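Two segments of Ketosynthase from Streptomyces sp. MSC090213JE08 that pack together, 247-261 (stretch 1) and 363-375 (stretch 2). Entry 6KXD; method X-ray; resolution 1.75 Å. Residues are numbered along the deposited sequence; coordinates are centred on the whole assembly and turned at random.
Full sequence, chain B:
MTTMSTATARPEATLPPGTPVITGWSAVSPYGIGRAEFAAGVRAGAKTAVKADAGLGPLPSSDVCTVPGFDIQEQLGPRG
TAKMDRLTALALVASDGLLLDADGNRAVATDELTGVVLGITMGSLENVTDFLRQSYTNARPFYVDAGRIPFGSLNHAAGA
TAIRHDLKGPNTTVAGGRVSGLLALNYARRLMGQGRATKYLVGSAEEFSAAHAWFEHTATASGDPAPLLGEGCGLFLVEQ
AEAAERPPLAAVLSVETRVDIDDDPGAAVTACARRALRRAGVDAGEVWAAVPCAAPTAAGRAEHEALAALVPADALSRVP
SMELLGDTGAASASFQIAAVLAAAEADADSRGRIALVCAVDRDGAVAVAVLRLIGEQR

Stretch 1 (247-261) PPLAAVLSVETRVDI
Stretch 2, residues 363-375: DGAVAVAVLRLIG

Residues 250-259 and 365-373 form neighbouring antiparallel strands, their axes 4.4 Å apart at closest approach and their N-to-C directions 150° apart; the two stretches bury 1004 Å² between them. Backbone N-H and C=O groups satisfy each other across the seam, while apolar side chains meet on the faces: Ala365, Ala367, Ala369, Leu371 and Leu373 on one, Val366, Val368, Val370 and Arg372 on the other.

Stretch 2 begins outside the strand. Gly364, at phi/psi 109/-12, adopts a conformation in which a CB would jam against the preceding carbonyl O; its own O accepts from Asp260 N at 2.7 Å. Beyond it both strands are extended except at Leu253, with pairs alternating on each side of the bulge. Ala365 faces Val259 in a non-hydrogen-bonded pair (CA-CA 4.5 Å). Val366 (chi1 t) pairs with Arg258 through two hydrogen bonds, Val366 N to Arg258 O at 2.8 Å and Arg258 N to Val366 O at 2.9 Å. Ala367 CB sits 3.8 Å from Thr257 CG2 (chi1 p). Val368 (t) and Glu256 form a pair of hydrogen bonds, Val368 N to Glu256 O and Glu256 N to Val368 O, both 2.8 Å. Ala369 CB meets Val255 CG2 (chi1 t) at 3.9 Å, an apolar contact.

At Val370 (t) the register shifts by one. Val370 N donates to Ser254 O (2.9 Å), but Val370 O receives both Leu253 N (2.9 Å, 144°) and, weakly, Ser254 N (3.3 Å). This shared acceptor marks a beta bulge; Leu253, at phi/psi -82/-38, points its CA-to-CB bond toward stretch 2, its CD1 3.9 Å from Arg372 CB.

Leu371 (m, t) CD2 lies 3.9 Å from Val252 (t) CG2. Arg372 (chi 161°, 127°, 19°, -135°) restores the paired hydrogen bonds: Arg372 N to Ala251 O, 2.8 Å; Ala251 N to Arg372 O, 2.7 Å. Leu373 (m, t) places CD2 4.1 Å from Ala250 CB. Ile374 (m, t) leaves the strand, Ile374 N bonding Leu249 O at 3.0 Å and Ile374 CD1 touching Ala251 CB at 3.9 Å. Gly375 N donates a further hydrogen bond to Pro248 O, 3.0 Å (141°).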

# COMPACT_ATOMS: atom_id res chain seq x y z
N PRO B 247 -28.13 8.60 4.46
CA PRO B 247 -28.30 8.23 5.86
C PRO B 247 -27.17 7.28 6.29
O PRO B 247 -26.83 6.34 5.57
CB PRO B 247 -29.67 7.55 5.96
CG PRO B 247 -30.12 7.29 4.52
CD PRO B 247 -29.27 8.18 3.62
N PRO B 248 -26.56 7.53 7.45
CA PRO B 248 -25.54 6.63 7.99
C PRO B 248 -26.11 5.26 8.37
O PRO B 248 -27.17 5.16 9.02
CB PRO B 248 -24.96 7.40 9.19
CG PRO B 248 -26.05 8.37 9.57
CD PRO B 248 -26.71 8.74 8.26
N LEU B 249 -25.37 4.22 7.99
CA LEU B 249 -25.68 2.86 8.36
C LEU B 249 -24.92 2.51 9.64
O LEU B 249 -25.40 1.67 10.40
CB LEU B 249 -25.31 1.89 7.24
CG LEU B 249 -25.78 2.27 5.84
CD1 LEU B 249 -25.35 1.23 4.81
CD2 LEU B 249 -27.30 2.42 5.83
N ALA B 250 -23.73 3.09 9.83
CA ALA B 250 -22.92 2.78 10.94
C ALA B 250 -21.86 3.85 11.11
O ALA B 250 -21.41 4.45 10.13
CB ALA B 250 -22.27 1.42 10.78
N ALA B 251 -21.49 4.10 12.35
CA ALA B 251 -20.43 5.04 12.67
C ALA B 251 -19.21 4.22 13.04
O ALA B 251 -19.34 3.24 13.74
CB ALA B 251 -20.80 5.94 13.81
N VAL B 252 -18.06 4.62 12.48
CA VAL B 252 -16.80 4.01 12.82
C VAL B 252 -16.24 4.73 14.05
O VAL B 252 -15.75 5.84 13.96
CB VAL B 252 -15.80 4.05 11.65
CG1 VAL B 252 -14.50 3.40 12.07
CG2 VAL B 252 -16.35 3.41 10.39
N LEU B 253 -16.37 4.08 15.22
CA LEU B 253 -15.98 4.66 16.48
C LEU B 253 -14.48 4.51 16.72
O LEU B 253 -13.86 5.34 17.36
CB LEU B 253 -16.78 3.95 17.58
CG LEU B 253 -18.29 4.11 17.50
CD1 LEU B 253 -18.89 3.72 18.84
CD2 LEU B 253 -18.69 5.53 17.15
N SER B 254 -13.90 3.38 16.33
CA SER B 254 -12.49 3.20 16.50
C SER B 254 -12.02 2.07 15.59
O SER B 254 -12.76 1.17 15.22
CB SER B 254 -12.14 2.88 17.91
OG SER B 254 -12.71 1.63 18.22
N VAL B 255 -10.76 2.19 15.22
CA VAL B 255 -10.02 1.14 14.54
C VAL B 255 -8.65 1.11 15.19
O VAL B 255 -7.94 2.12 15.26
CB VAL B 255 -9.89 1.39 13.03
CG1 VAL B 255 -9.04 0.32 12.38
CG2 VAL B 255 -11.24 1.48 12.37
N GLU B 256 -8.32 -0.06 15.73
CA GLU B 256 -7.10 -0.22 16.41
C GLU B 256 -6.39 -1.43 15.80
O GLU B 256 -7.02 -2.35 15.27
CB GLU B 256 -7.34 -0.40 17.92
CG GLU B 256 -7.82 0.86 18.62
CD GLU B 256 -6.85 2.05 18.60
OE1 GLU B 256 -7.32 3.18 18.34
OE2 GLU B 256 -5.66 1.83 18.86
N THR B 257 -5.07 -1.36 15.90
CA THR B 257 -4.22 -2.36 15.33
C THR B 257 -3.06 -2.64 16.26
O THR B 257 -2.64 -1.79 17.05
CB THR B 257 -3.61 -1.91 13.99
OG1 THR B 257 -2.88 -0.73 14.30
CG2 THR B 257 -4.60 -1.60 12.90
N ARG B 258 -2.54 -3.85 16.11
CA ARG B 258 -1.38 -4.27 16.81
C ARG B 258 -0.61 -5.24 15.92
O ARG B 258 -1.16 -5.77 14.95
CB ARG B 258 -1.79 -4.98 18.09
CG ARG B 258 -2.22 -4.02 19.20
CD ARG B 258 -2.45 -4.84 20.44
NE ARG B 258 -1.28 -5.50 20.98
CZ ARG B 258 -0.51 -4.98 21.93
NH1 ARG B 258 -0.57 -3.69 22.19
NH2 ARG B 258 0.32 -5.76 22.60
N VAL B 259 0.66 -5.45 16.26
CA VAL B 259 1.39 -6.50 15.66
C VAL B 259 1.67 -7.53 16.74
O VAL B 259 2.09 -7.15 17.84
CB VAL B 259 2.66 -6.01 14.96
CG1 VAL B 259 3.48 -7.19 14.41
CG2 VAL B 259 2.36 -5.00 13.86
N ASP B 260 1.42 -8.79 16.41
CA ASP B 260 1.56 -9.91 17.30
C ASP B 260 3.03 -10.37 17.30
O ASP B 260 3.33 -11.44 16.81
CB ASP B 260 0.65 -11.06 16.89
CG ASP B 260 0.77 -12.31 17.75
OD1 ASP B 260 1.31 -12.20 18.89
OD2 ASP B 260 0.35 -13.37 17.28
N ILE B 261 3.90 -9.57 17.91
CA ILE B 261 5.34 -9.79 17.84
C ILE B 261 5.75 -10.98 18.73
O ILE B 261 6.82 -11.55 18.54
CB ILE B 261 6.10 -8.52 18.22
CG1 ILE B 261 5.90 -8.12 19.68
CG2 ILE B 261 5.73 -7.39 17.28
CD1 ILE B 261 6.76 -6.96 20.09
N ASP B 363 0.89 -12.48 8.56
CA ASP B 363 2.11 -11.70 8.61
C ASP B 363 2.22 -10.95 9.96
O ASP B 363 3.13 -10.17 10.10
CB ASP B 363 2.20 -10.82 7.37
CG ASP B 363 2.27 -11.63 6.06
OD1 ASP B 363 2.73 -12.79 6.09
OD2 ASP B 363 1.85 -11.10 5.02
N GLY B 364 1.32 -11.24 10.93
CA GLY B 364 1.48 -10.84 12.36
C GLY B 364 0.52 -9.74 12.82
O GLY B 364 0.34 -9.48 14.03
N ALA B 365 -0.15 -9.10 11.87
CA ALA B 365 -1.02 -7.96 12.15
C ALA B 365 -2.34 -8.42 12.79
O ALA B 365 -2.89 -9.47 12.47
CB ALA B 365 -1.29 -7.20 10.90
N VAL B 366 -2.84 -7.60 13.72
CA VAL B 366 -4.13 -7.73 14.28
C VAL B 366 -4.84 -6.37 14.16
O VAL B 366 -4.23 -5.31 14.27
CB VAL B 366 -4.02 -8.20 15.74
CG1 VAL B 366 -5.38 -8.21 16.40
CG2 VAL B 366 -3.35 -9.58 15.81
N ALA B 367 -6.12 -6.41 13.82
CA ALA B 367 -6.89 -5.16 13.78
C ALA B 367 -8.32 -5.42 14.27
O ALA B 367 -8.92 -6.51 14.06
CB ALA B 367 -6.84 -4.59 12.40
N VAL B 368 -8.88 -4.38 14.90
CA VAL B 368 -10.17 -4.42 15.41
C VAL B 368 -10.86 -3.11 15.07
O VAL B 368 -10.24 -2.07 15.20
CB VAL B 368 -10.17 -4.65 16.93
CG1 VAL B 368 -11.56 -4.51 17.50
CG2 VAL B 368 -9.57 -6.00 17.30
N ALA B 369 -12.12 -3.20 14.64
CA ALA B 369 -12.93 -2.01 14.48
C ALA B 369 -14.17 -2.13 15.35
O ALA B 369 -14.84 -3.18 15.37
CB ALA B 369 -13.30 -1.74 13.05
N VAL B 370 -14.55 -0.99 15.94
CA VAL B 370 -15.80 -0.87 16.72
C VAL B 370 -16.73 0.09 15.98
O VAL B 370 -16.33 1.19 15.61
CB VAL B 370 -15.50 -0.41 18.15
CG1 VAL B 370 -16.76 -0.22 18.97
CG2 VAL B 370 -14.58 -1.39 18.84
N LEU B 371 -17.93 -0.40 15.67
CA LEU B 371 -18.93 0.38 14.91
C LEU B 371 -20.14 0.60 15.80
O LEU B 371 -20.46 -0.24 16.62
CB LEU B 371 -19.40 -0.40 13.70
CG LEU B 371 -18.28 -0.93 12.78
CD1 LEU B 371 -18.89 -1.77 11.68
CD2 LEU B 371 -17.48 0.19 12.20
N ARG B 372 -20.84 1.70 15.57
CA ARG B 372 -22.16 1.86 16.13
C ARG B 372 -23.16 1.80 14.99
O ARG B 372 -23.02 2.62 14.04
CB ARG B 372 -22.21 3.17 16.90
CG ARG B 372 -23.64 3.64 17.12
CD ARG B 372 -24.03 3.95 18.54
NE ARG B 372 -22.97 4.20 19.51
CZ ARG B 372 -22.95 3.66 20.73
NH1 ARG B 372 -23.83 2.71 21.06
NH2 ARG B 372 -22.04 4.05 21.60
N LEU B 373 -24.11 0.86 15.08
CA LEU B 373 -25.11 0.65 14.02
C LEU B 373 -26.12 1.78 14.18
O LEU B 373 -26.47 2.17 15.30
CB LEU B 373 -25.68 -0.76 14.07
CG LEU B 373 -24.62 -1.86 14.06
CD1 LEU B 373 -25.22 -3.23 14.28
CD2 LEU B 373 -23.84 -1.81 12.74
N ILE B 374 -26.48 2.40 13.05
CA ILE B 374 -27.39 3.51 13.04
C ILE B 374 -28.59 3.05 12.20
O ILE B 374 -29.42 2.33 12.75
CB ILE B 374 -26.68 4.78 12.55
CG1 ILE B 374 -25.53 5.11 13.50
CG2 ILE B 374 -27.64 5.95 12.39
CD1 ILE B 374 -24.63 6.16 12.97
N GLY B 375 -28.59 3.35 10.90
CA GLY B 375 -29.71 3.09 9.96
C GLY B 375 -30.61 4.31 9.79
O GLY B 375 -30.82 5.05 10.77